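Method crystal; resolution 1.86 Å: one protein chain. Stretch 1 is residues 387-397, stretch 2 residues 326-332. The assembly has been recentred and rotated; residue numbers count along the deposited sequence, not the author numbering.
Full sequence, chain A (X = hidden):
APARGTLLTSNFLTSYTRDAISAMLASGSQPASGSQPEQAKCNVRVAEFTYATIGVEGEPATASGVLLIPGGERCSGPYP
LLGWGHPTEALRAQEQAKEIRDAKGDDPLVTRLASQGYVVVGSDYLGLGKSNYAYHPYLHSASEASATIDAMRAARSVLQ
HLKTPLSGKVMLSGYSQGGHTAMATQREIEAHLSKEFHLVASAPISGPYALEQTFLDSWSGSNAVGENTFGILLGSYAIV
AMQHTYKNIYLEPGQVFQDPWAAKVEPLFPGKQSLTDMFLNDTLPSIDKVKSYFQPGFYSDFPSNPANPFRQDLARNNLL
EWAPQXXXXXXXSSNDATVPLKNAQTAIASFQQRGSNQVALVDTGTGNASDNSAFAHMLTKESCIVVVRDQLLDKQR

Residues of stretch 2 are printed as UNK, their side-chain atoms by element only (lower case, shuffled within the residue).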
# COMPACT_ATOMS: atom_id res chain seq x y z
N VAL A 387 -11.98 -7.89 -8.84
CA VAL A 387 -13.27 -7.23 -8.67
C VAL A 387 -13.28 -5.74 -9.03
O VAL A 387 -14.17 -5.29 -9.75
CB VAL A 387 -13.79 -7.39 -7.22
CG1 VAL A 387 -14.99 -6.49 -6.98
CG2 VAL A 387 -14.18 -8.85 -6.99
N VAL A 388 -12.30 -4.99 -8.54
CA VAL A 388 -12.27 -3.56 -8.84
C VAL A 388 -11.97 -3.29 -10.31
O VAL A 388 -12.48 -2.33 -10.89
CB VAL A 388 -11.24 -2.81 -7.95
CG1 VAL A 388 -11.61 -3.00 -6.48
CG2 VAL A 388 -9.84 -3.32 -8.21
N ARG A 389 -11.15 -4.14 -10.92
CA ARG A 389 -10.84 -3.99 -12.34
C ARG A 389 -12.14 -4.16 -13.13
O ARG A 389 -12.48 -3.33 -13.98
CB ARG A 389 -9.84 -5.06 -12.79
CG ARG A 389 -9.52 -5.04 -14.28
CD ARG A 389 -8.88 -6.35 -14.72
NE ARG A 389 -9.82 -7.46 -14.62
CZ ARG A 389 -9.50 -8.75 -14.73
NH1 ARG A 389 -8.24 -9.10 -14.96
NH2 ARG A 389 -10.43 -9.68 -14.62
N ASP A 390 -12.86 -5.24 -12.84
CA ASP A 390 -14.11 -5.53 -13.54
C ASP A 390 -15.23 -4.52 -13.29
O ASP A 390 -15.93 -4.12 -14.22
CB ASP A 390 -14.64 -6.92 -13.15
CG ASP A 390 -13.71 -8.05 -13.57
OD1 ASP A 390 -12.77 -7.80 -14.35
OD2 ASP A 390 -13.95 -9.19 -13.13
N GLN A 391 -15.40 -4.12 -12.03
CA GLN A 391 -16.47 -3.20 -11.67
C GLN A 391 -16.22 -1.71 -11.83
O GLN A 391 -17.17 -0.94 -12.00
CB GLN A 391 -16.92 -3.49 -10.23
CG GLN A 391 -17.70 -4.80 -10.10
CD GLN A 391 -18.12 -5.10 -8.68
OE1 GLN A 391 -18.47 -4.20 -7.92
NE2 GLN A 391 -18.09 -6.38 -8.31
N LEU A 392 -14.96 -1.28 -11.78
CA LEU A 392 -14.66 0.14 -11.91
C LEU A 392 -13.60 0.51 -12.94
O LEU A 392 -13.87 1.29 -13.85
CB LEU A 392 -14.24 0.73 -10.56
CG LEU A 392 -13.84 2.22 -10.59
CD1 LEU A 392 -15.03 3.07 -11.00
CD2 LEU A 392 -13.31 2.65 -9.23
N LEU A 393 -12.39 -0.02 -12.78
CA LEU A 393 -11.29 0.31 -13.69
C LEU A 393 -11.61 0.16 -15.17
O LEU A 393 -11.42 1.10 -15.94
CB LEU A 393 -10.05 -0.52 -13.34
CG LEU A 393 -9.58 -0.51 -11.88
CD1 LEU A 393 -8.25 -1.25 -11.79
CD2 LEU A 393 -9.42 0.92 -11.37
N ASP A 394 -12.11 -1.01 -15.57
CA ASP A 394 -12.44 -1.24 -16.98
C ASP A 394 -13.43 -0.21 -17.51
O ASP A 394 -13.32 0.24 -18.65
CB ASP A 394 -13.03 -2.64 -17.20
CG ASP A 394 -11.99 -3.74 -17.12
OD1 ASP A 394 -10.78 -3.45 -17.22
OD2 ASP A 394 -12.40 -4.91 -16.97
N LYS A 395 -14.40 0.15 -16.68
CA LYS A 395 -15.43 1.11 -17.09
C LYS A 395 -14.94 2.54 -17.24
O LYS A 395 -15.57 3.35 -17.93
CB LYS A 395 -16.59 1.05 -16.09
CG LYS A 395 -17.19 -0.36 -15.98
CD LYS A 395 -18.39 -0.41 -15.06
CE LYS A 395 -18.95 -1.83 -14.99
NZ LYS A 395 -20.14 -1.92 -14.10
N GLN A 396 -13.80 2.87 -16.63
CA GLN A 396 -13.27 4.22 -16.71
C GLN A 396 -12.13 4.39 -17.72
O GLN A 396 -11.62 5.49 -17.90
CB GLN A 396 -12.80 4.68 -15.33
CG GLN A 396 -13.92 4.73 -14.29
CD GLN A 396 -15.01 5.72 -14.66
OE1 GLN A 396 -14.80 6.93 -14.64
NE2 GLN A 396 -16.18 5.21 -15.02
N ARG A 397 -11.73 3.29 -18.36
CA ARG A 397 -10.66 3.35 -19.35
C ARG A 397 -11.00 4.32 -20.48
O ARG A 397 -10.10 4.80 -21.18
CB ARG A 397 -10.39 1.96 -19.94
CG ARG A 397 -9.80 0.97 -18.96
CD ARG A 397 -9.57 -0.38 -19.62
NE ARG A 397 -10.82 -0.98 -20.08
CZ ARG A 397 -10.91 -2.19 -20.62
NH1 ARG A 397 -9.82 -2.93 -20.79
NH2 ARG A 397 -12.08 -2.66 -21.01
N UNK A 326 -13.17 11.73 -7.35
CA UNK A 326 -12.97 10.66 -8.33
C UNK A 326 -13.83 9.43 -8.05
O UNK A 326 -14.02 9.05 -6.89
o UNK A 326 -10.64 11.32 -8.61
c UNK A 326 -11.50 10.20 -8.33
c UNK A 326 -11.27 9.12 -9.39
N UNK A 327 -14.38 8.80 -9.10
CA UNK A 327 -15.19 7.60 -8.86
C UNK A 327 -14.28 6.64 -8.09
O UNK A 327 -13.18 6.32 -8.54
c UNK A 327 -14.48 9.23 -10.51
c UNK A 327 -15.50 7.11 -10.27
c UNK A 327 -15.66 8.40 -11.02
N UNK A 328 -14.74 6.20 -6.93
CA UNK A 328 -13.92 5.34 -6.09
C UNK A 328 -14.64 4.08 -5.64
O UNK A 328 -15.85 4.10 -5.38
c UNK A 328 -12.46 5.31 -4.02
o UNK A 328 -12.85 7.35 -5.24
c UNK A 328 -13.46 6.12 -4.83
N UNK A 329 -13.90 2.99 -5.55
CA UNK A 329 -14.45 1.72 -5.11
C UNK A 329 -13.54 1.10 -4.07
O UNK A 329 -12.42 0.68 -4.37
c UNK A 329 -16.53 -0.46 -5.24
c UNK A 329 -15.19 -0.63 -5.95
c UNK A 329 -15.35 -1.44 -7.23
c UNK A 329 -14.60 0.75 -6.30
N UNK A 330 -14.01 1.07 -2.82
CA UNK A 330 -13.23 0.49 -1.74
C UNK A 330 -13.55 -0.99 -1.69
O UNK A 330 -14.72 -1.38 -1.62
c UNK A 330 -13.86 3.18 1.03
c UNK A 330 -13.61 1.16 -0.41
c UNK A 330 -13.50 2.69 -0.37
c UNK A 330 -12.08 3.12 -0.73
N UNK A 331 -12.52 -1.83 -1.73
CA UNK A 331 -12.73 -3.27 -1.70
C UNK A 331 -12.07 -3.87 -0.48
O UNK A 331 -11.04 -3.40 -0.00
c UNK A 331 -12.16 -3.90 -2.97
s UNK A 331 -12.54 -5.67 -3.23
N UNK A 332 -12.69 -4.93 0.03
CA UNK A 332 -12.16 -5.61 1.20
C UNK A 332 -13.00 -6.83 1.48
O UNK A 332 -13.85 -7.20 0.66

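Position 326 carries three side-chain atoms, a carbon bonded to one oxygen and one carbon. This beta-branched hydroxyl side chain has no contact with stretch 1, and its oxygen is satisfied by a hydrogen bond elsewhere in the structure. The residue is Thr326, with chi1 in the m well.

At position 327 three carbons close a ring onto the backbone nitrogen. Its CB lies 4.1 Å from CD1 of Leu392, and its backbone O is 3.7 Å from CD2 of the same leucine, so that one side chain covers both ring and carbonyl. The ring also meets the side chain of Gln396, which marks this edge of the contact. The closed ring identifies a proline, Pro327, with a C-gamma exo pucker.

Position 328 again has one carbon bearing an oxygen and a carbon, and its CA-to-CB bond points away from the helix. What touches stretch 1 is backbone: its C atom is 4.1 Å from CD2 of Leu392. The residue is Thr328, the first of the strand. Its OG1 donates a hydrogen bond of 2.6 Å to O of Thr326, tying the strand's start to the loop before it.

Four carbons forked at the second occupy position 329, where the CA-to-CB bond points toward the helix. The fork comes one carbon beyond CB. CB packs 3.7 Å from CD2 of Leu392, and one terminal carbon reaches the helix backbone, 4.1 Å from CA of Val388. The fork is that of leucine rather than isoleucine. Leu329, with chi1 t and chi2 p, has the largest area covered by the other stretch, 89 Å². Its CD2 is the methyl that approaches Val388, and it also lies 4.0 Å from CB of Gln391.

Position 330 shows the same count and fork, but the CA-to-CB bond points away from the helix and the side chain makes no contact with stretch 1. It is Leu330, in the m, t rotamer, buried without help from stretch 1.

At position 331 a single carbon is followed by sulfur. The CB sits 3.7 Å from CG1 of Val388. Carbon then sulfur is the signature of cysteine. The CA-to-CB bond of Cys331 points toward the helix, and the residue is bonded covalently to a group elsewhere in the structure.

Position 332 has no side-chain atoms, and nothing of stretch 1 approaches it. It is Gly332, whose phi/psi of -176/-171 leaves the backbone almost fully extended.

The contact is a helix laid nearly antiparallel to a strand, at 169°, with the axes 8.9 Å apart at closest approach. Strand alternation directs Leu329 and Cys331 to the helix and Thr328 and Leu330 away. Val388 and Leu392, one helical turn apart and linked by a 2.8 Å hydrogen bond from Leu392 N to Val388 O, meet them: Val388 touches Leu329 and Cys331, while Leu392 spans Pro327 to Leu329. No hydrogen bond crosses between the stretches. Apolar packing therefore dominates the 364 Å² buried, while the salt bridge from Arg389 NE to Asp390 OD1, 3.0 Å, stays within the helix.

Stretch 2 (326-332) TPTLLCG
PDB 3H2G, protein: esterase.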